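PDB 4ZQX: polyhedrin from Uranotaenia sapphirina cypovirus, which forms the crystalline matrix of the cypovirus occlusion bodies, in which virus particles are embedded and protected, and probably binds ATP. Local coordinates for the interface of chains A and B. Sequence-based numbering; all coordinates share one arbitrary frame. Chains: chain A/B, Polyhedrin.

Contacts 1 and 2 are two patches of one interface between copies A and B, about 27 Å apart between the centres of their C-alpha atoms. They share no residue. Chain A gives the end of helix 194-200 to contact 1, and strand 207-211 with helix 214-225 to contact 2, all from one stretch near the C-terminus. Chain B answers with strands 50-55 and 173-179 in the first and helix 72-83 and the loop residue B:Thr123 in the second. The copies use different surfaces, so the pairing is not symmetric; two separated patches should help fix their orientation in the deposited three-copy assembly, possibly the biological one.

Contact 1: the interface of chains A and B. Residues chain A 198-200; chain B 50, 52, 139, 177, 179, 189, 201.
The ammonium nitrogen NZ of B:Lys52 donates to the main-chain carbonyl O of A:Ile198 at 2.9 Å, across the interface between two polyhedrin copies. It arrives nearly along the C=O axis, with a C=O...N angle of 161°. Beyond CG the lysine chain is extended, which carries its tip from strand 50-55 up to the last turn of helix 194-200; its charge may help to balance the partial negative charge of that helix end.

A:Glu199 lies over chain B just beside this bond. Its CG rests on the methyl CG2 of B:Val50 at 3.6 Å, and its carboxylate OE2 sits 3.4 Å from CB of the B:Pro179 ring. The carboxylate reaches polar partners through water, one oxygen to each side. OE1 holds water 1, which also contacts NH1 of B:Arg139 at 2.9 Å. OE2 holds water 2, 2.8 Å from the phenol OH of B:Tyr189 and in the plane of that ring. A:Glu199 OE1 and B:Arg139 NH1 are 4.2 Å apart and are bridged by water 1; the two planes stand 78° apart, though the opposite charges may still attract. The guanidinium turns one face toward CA of A:Gly200.

A:Ile198 packs with both branches. Its CD1 comes obliquely over the rim of the B:Tyr189 ring, against CD1 and CE1, while CG2, anti to the backbone N, meets the methyl CD1 of B:Leu201 at 3.5 Å.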
# COMPACT_ATOMS: atom_id res chain seq x y z
N ILE A 198 -5.27 0.54 -16.05
CA ILE A 198 -5.65 0.31 -14.66
C ILE A 198 -4.83 -0.84 -14.08
O ILE A 198 -4.40 -0.78 -12.93
CB ILE A 198 -7.17 0.07 -14.51
CG1 ILE A 198 -7.92 1.39 -14.74
CG2 ILE A 198 -7.49 -0.49 -13.13
CD1 ILE A 198 -9.43 1.26 -14.73
N GLU A 199 -4.59 -1.86 -14.89
CA GLU A 199 -3.82 -3.02 -14.45
C GLU A 199 -2.38 -2.64 -14.10
O GLU A 199 -1.74 -3.32 -13.30
CB GLU A 199 -3.83 -4.10 -15.53
CG GLU A 199 -5.14 -4.86 -15.56
CD GLU A 199 -5.42 -5.59 -16.86
OE1 GLU A 199 -4.54 -5.64 -17.74
OE2 GLU A 199 -6.54 -6.11 -17.00
N GLY A 200 -1.87 -1.57 -14.71
CA GLY A 200 -0.48 -1.18 -14.51
C GLY A 200 -0.22 -0.23 -13.36
O GLY A 200 0.92 -0.03 -12.96
N VAL B 50 -8.09 -7.35 -10.52
CA VAL B 50 -6.66 -7.41 -10.79
C VAL B 50 -5.92 -7.65 -9.49
O VAL B 50 -5.99 -6.82 -8.58
CB VAL B 50 -6.10 -6.08 -11.39
CG1 VAL B 50 -4.70 -6.33 -11.88
CG2 VAL B 50 -6.97 -5.55 -12.49
N LYS B 52 -2.57 -7.46 -7.57
CA LYS B 52 -1.28 -6.79 -7.69
C LYS B 52 -0.39 -7.26 -6.54
O LYS B 52 -0.50 -6.80 -5.42
CB LYS B 52 -1.48 -5.28 -7.66
CG LYS B 52 -2.27 -4.80 -8.86
CD LYS B 52 -2.56 -3.34 -8.85
CE LYS B 52 -3.40 -2.99 -10.08
NZ LYS B 52 -3.62 -1.55 -10.30
N ARG B 139 5.84 -4.93 -17.30
CA ARG B 139 5.25 -5.90 -18.22
C ARG B 139 6.11 -6.20 -19.43
O ARG B 139 5.67 -6.07 -20.56
CB ARG B 139 3.85 -5.42 -18.64
CG ARG B 139 2.89 -5.42 -17.48
CD ARG B 139 1.47 -5.02 -17.83
NE ARG B 139 1.34 -3.62 -18.22
CZ ARG B 139 0.19 -2.94 -18.17
NH1 ARG B 139 -0.92 -3.55 -17.74
NH2 ARG B 139 0.14 -1.67 -18.54
N ILE B 177 1.05 -9.28 -11.77
CA ILE B 177 -0.21 -8.67 -12.16
C ILE B 177 -1.11 -9.77 -12.70
O ILE B 177 -0.73 -10.43 -13.67
CB ILE B 177 0.00 -7.61 -13.26
CG1 ILE B 177 0.95 -6.53 -12.75
CG2 ILE B 177 -1.33 -6.97 -13.66
CD1 ILE B 177 1.43 -5.56 -13.81
N PRO B 179 -4.84 -10.42 -14.09
CA PRO B 179 -6.14 -9.88 -14.50
C PRO B 179 -7.22 -10.95 -14.59
O PRO B 179 -6.92 -12.12 -14.84
CB PRO B 179 -5.87 -9.30 -15.90
CG PRO B 179 -4.49 -9.64 -16.24
CD PRO B 179 -3.98 -10.64 -15.26
N TYR B 189 -14.91 -2.99 -17.60
CA TYR B 189 -14.49 -1.60 -17.46
C TYR B 189 -15.30 -0.65 -18.34
O TYR B 189 -15.09 0.56 -18.31
CB TYR B 189 -13.00 -1.43 -17.81
CG TYR B 189 -12.05 -2.18 -16.91
CD1 TYR B 189 -11.70 -1.67 -15.66
CD2 TYR B 189 -11.50 -3.38 -17.30
CE1 TYR B 189 -10.83 -2.35 -14.85
CE2 TYR B 189 -10.62 -4.07 -16.49
CZ TYR B 189 -10.29 -3.55 -15.26
OH TYR B 189 -9.41 -4.22 -14.44
N LEU B 201 -10.89 -2.53 -6.40
CA LEU B 201 -9.45 -2.73 -6.53
C LEU B 201 -8.74 -2.50 -5.20
O LEU B 201 -9.05 -1.55 -4.49
CB LEU B 201 -8.90 -1.75 -7.56
CG LEU B 201 -9.39 -1.92 -9.00
CD1 LEU B 201 -8.79 -0.85 -9.89
CD2 LEU B 201 -9.04 -3.30 -9.54
O HOH W 1 -1.80 -6.31 -17.83
O HOH W 2 -8.49 -6.68 -15.27

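Contact 2: the interface of chains A and B. Residues chain A 207-209, 220, 225; chain B 76, 80, 83-84, 123.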
# COMPACT_ATOMS: atom_id res chain seq x y z
N CYS A 207 11.40 1.41 -2.84
CA CYS A 207 12.66 1.12 -2.16
C CYS A 207 13.12 2.31 -1.32
O CYS A 207 13.22 3.43 -1.82
CB CYS A 207 13.74 0.73 -3.16
SG CYS A 207 15.31 0.25 -2.37
N THR A 208 13.39 2.03 -0.05
CA THR A 208 13.87 3.02 0.91
C THR A 208 15.31 2.69 1.24
O THR A 208 15.63 1.52 1.51
CB THR A 208 13.05 2.97 2.23
OG1 THR A 208 11.67 3.23 1.95
CG2 THR A 208 13.56 3.98 3.26
N GLN A 209 16.17 3.70 1.24
CA GLN A 209 17.57 3.52 1.61
C GLN A 209 18.02 4.58 2.60
O GLN A 209 17.50 5.70 2.59
CB GLN A 209 18.47 3.54 0.37
CG GLN A 209 18.31 2.32 -0.52
CD GLN A 209 19.06 2.46 -1.85
OE1 GLN A 209 18.78 3.37 -2.63
NE2 GLN A 209 20.02 1.59 -2.09
N TYR A 220 26.51 5.72 -4.44
CA TYR A 220 25.88 4.39 -4.46
C TYR A 220 24.41 4.39 -4.86
O TYR A 220 23.82 3.31 -5.02
CB TYR A 220 26.10 3.70 -3.10
CG TYR A 220 27.57 3.60 -2.78
CD1 TYR A 220 28.47 3.14 -3.74
CD2 TYR A 220 28.08 4.05 -1.57
CE1 TYR A 220 29.83 3.08 -3.47
CE2 TYR A 220 29.45 4.01 -1.30
CZ TYR A 220 30.31 3.52 -2.27
OH TYR A 220 31.65 3.48 -2.04
N TYR A 225 22.70 4.63 -10.82
CA TYR A 225 21.48 4.41 -11.63
C TYR A 225 21.14 5.51 -12.63
O TYR A 225 20.26 5.33 -13.48
CB TYR A 225 20.28 4.19 -10.70
CG TYR A 225 20.32 2.90 -9.91
CD1 TYR A 225 20.62 1.69 -10.52
CD2 TYR A 225 20.06 2.89 -8.55
CE1 TYR A 225 20.65 0.51 -9.80
CE2 TYR A 225 20.08 1.71 -7.81
CZ TYR A 225 20.38 0.53 -8.45
OH TYR A 225 20.39 -0.65 -7.72
N GLN B 76 18.05 -4.03 4.23
CA GLN B 76 18.41 -3.22 3.08
C GLN B 76 19.91 -3.01 3.03
O GLN B 76 20.50 -2.96 1.95
CB GLN B 76 17.69 -1.88 3.08
CG GLN B 76 17.89 -1.07 1.80
CD GLN B 76 17.35 -1.77 0.56
OE1 GLN B 76 16.25 -2.31 0.57
NE2 GLN B 76 18.14 -1.77 -0.50
N ASN B 80 22.08 -3.82 -0.35
CA ASN B 80 22.80 -2.74 -1.02
C ASN B 80 24.08 -3.18 -1.76
O ASN B 80 24.37 -2.72 -2.86
CB ASN B 80 23.16 -1.63 -0.02
CG ASN B 80 21.99 -0.71 0.31
OD1 ASN B 80 20.95 -0.70 -0.37
ND2 ASN B 80 22.17 0.09 1.36
N ALA B 83 23.44 -4.37 -5.18
CA ALA B 83 22.94 -3.34 -6.08
C ALA B 83 24.04 -2.39 -6.51
O ALA B 83 24.12 -2.02 -7.69
CB ALA B 83 21.86 -2.56 -5.37
N ALA B 84 24.90 -2.00 -5.57
CA ALA B 84 26.01 -1.09 -5.84
C ALA B 84 27.29 -1.62 -5.19
O ALA B 84 27.31 -1.89 -3.99
CB ALA B 84 25.71 0.33 -5.30
N THR B 123 16.50 -3.20 -6.18
CA THR B 123 15.91 -1.92 -5.79
C THR B 123 14.66 -1.58 -6.60
O THR B 123 14.19 -0.45 -6.57
CB THR B 123 16.91 -0.74 -5.86
OG1 THR B 123 17.36 -0.55 -7.21
CG2 THR B 123 18.10 -1.00 -4.96
O HOH W 3 13.61 -0.70 1.00
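A:Gln209 and B:Asn80 meet amide to amide where strand 207-211 of one cypovirus polyhedrin faces helix 72-83 of the next. NE2 of A:Gln209 donates to OD1 of B:Asn80 at 3.0 Å. The bond is nearly straight at the hydrogen (167°), and OD1 lies in the glutamine's own amide plane. Seen from the acceptor the fit is less regular: the two amide planes are turned 65° apart, and NE2 sits above the asparagine carbonyl plane, away from its lone-pair directions.

B:Gln76, on the same helix as B:Asn80, supplies a second donor. Its NE2 reaches OD1 of B:Asn80 at 3.0 Å from the opposite face of the asparagine plane, so this oxygen is gripped between one amide from each chain. A bend at chi2 folds the B:Gln76 side chain and turns its amide nitrogen toward the asparagine oxygen, with the amide plane 84° from that of A:Gln209. The other end of the B:Gln76 amide, OE1, contacts water 3 at 3.1 Å, and this water also touches the backbone N and O of A:Thr208. B:Gln76 thereby links B:Asn80, through water 3, to the main chain of the opposing strand, while its CG lies 3.4 Å from O of A:Thr208.

Further along, A:Tyr225 and B:Thr123 approach tip to tip. The threonine OG1, held between its backbone N and carbonyl carbon, points to the phenol OH of A:Tyr225 in a weak hydrogen bond of 3.1 Å. The phenol oxygen also lies against the methyl CB of B:Ala83. On another side of B:Thr123, the thiol SG of A:Cys207 packs 4.0 Å from the threonine CB. Next to B:Ala83, CB of B:Ala84 rests against CB and the carbonyl O of A:Tyr220, 3.5 Å from that oxygen.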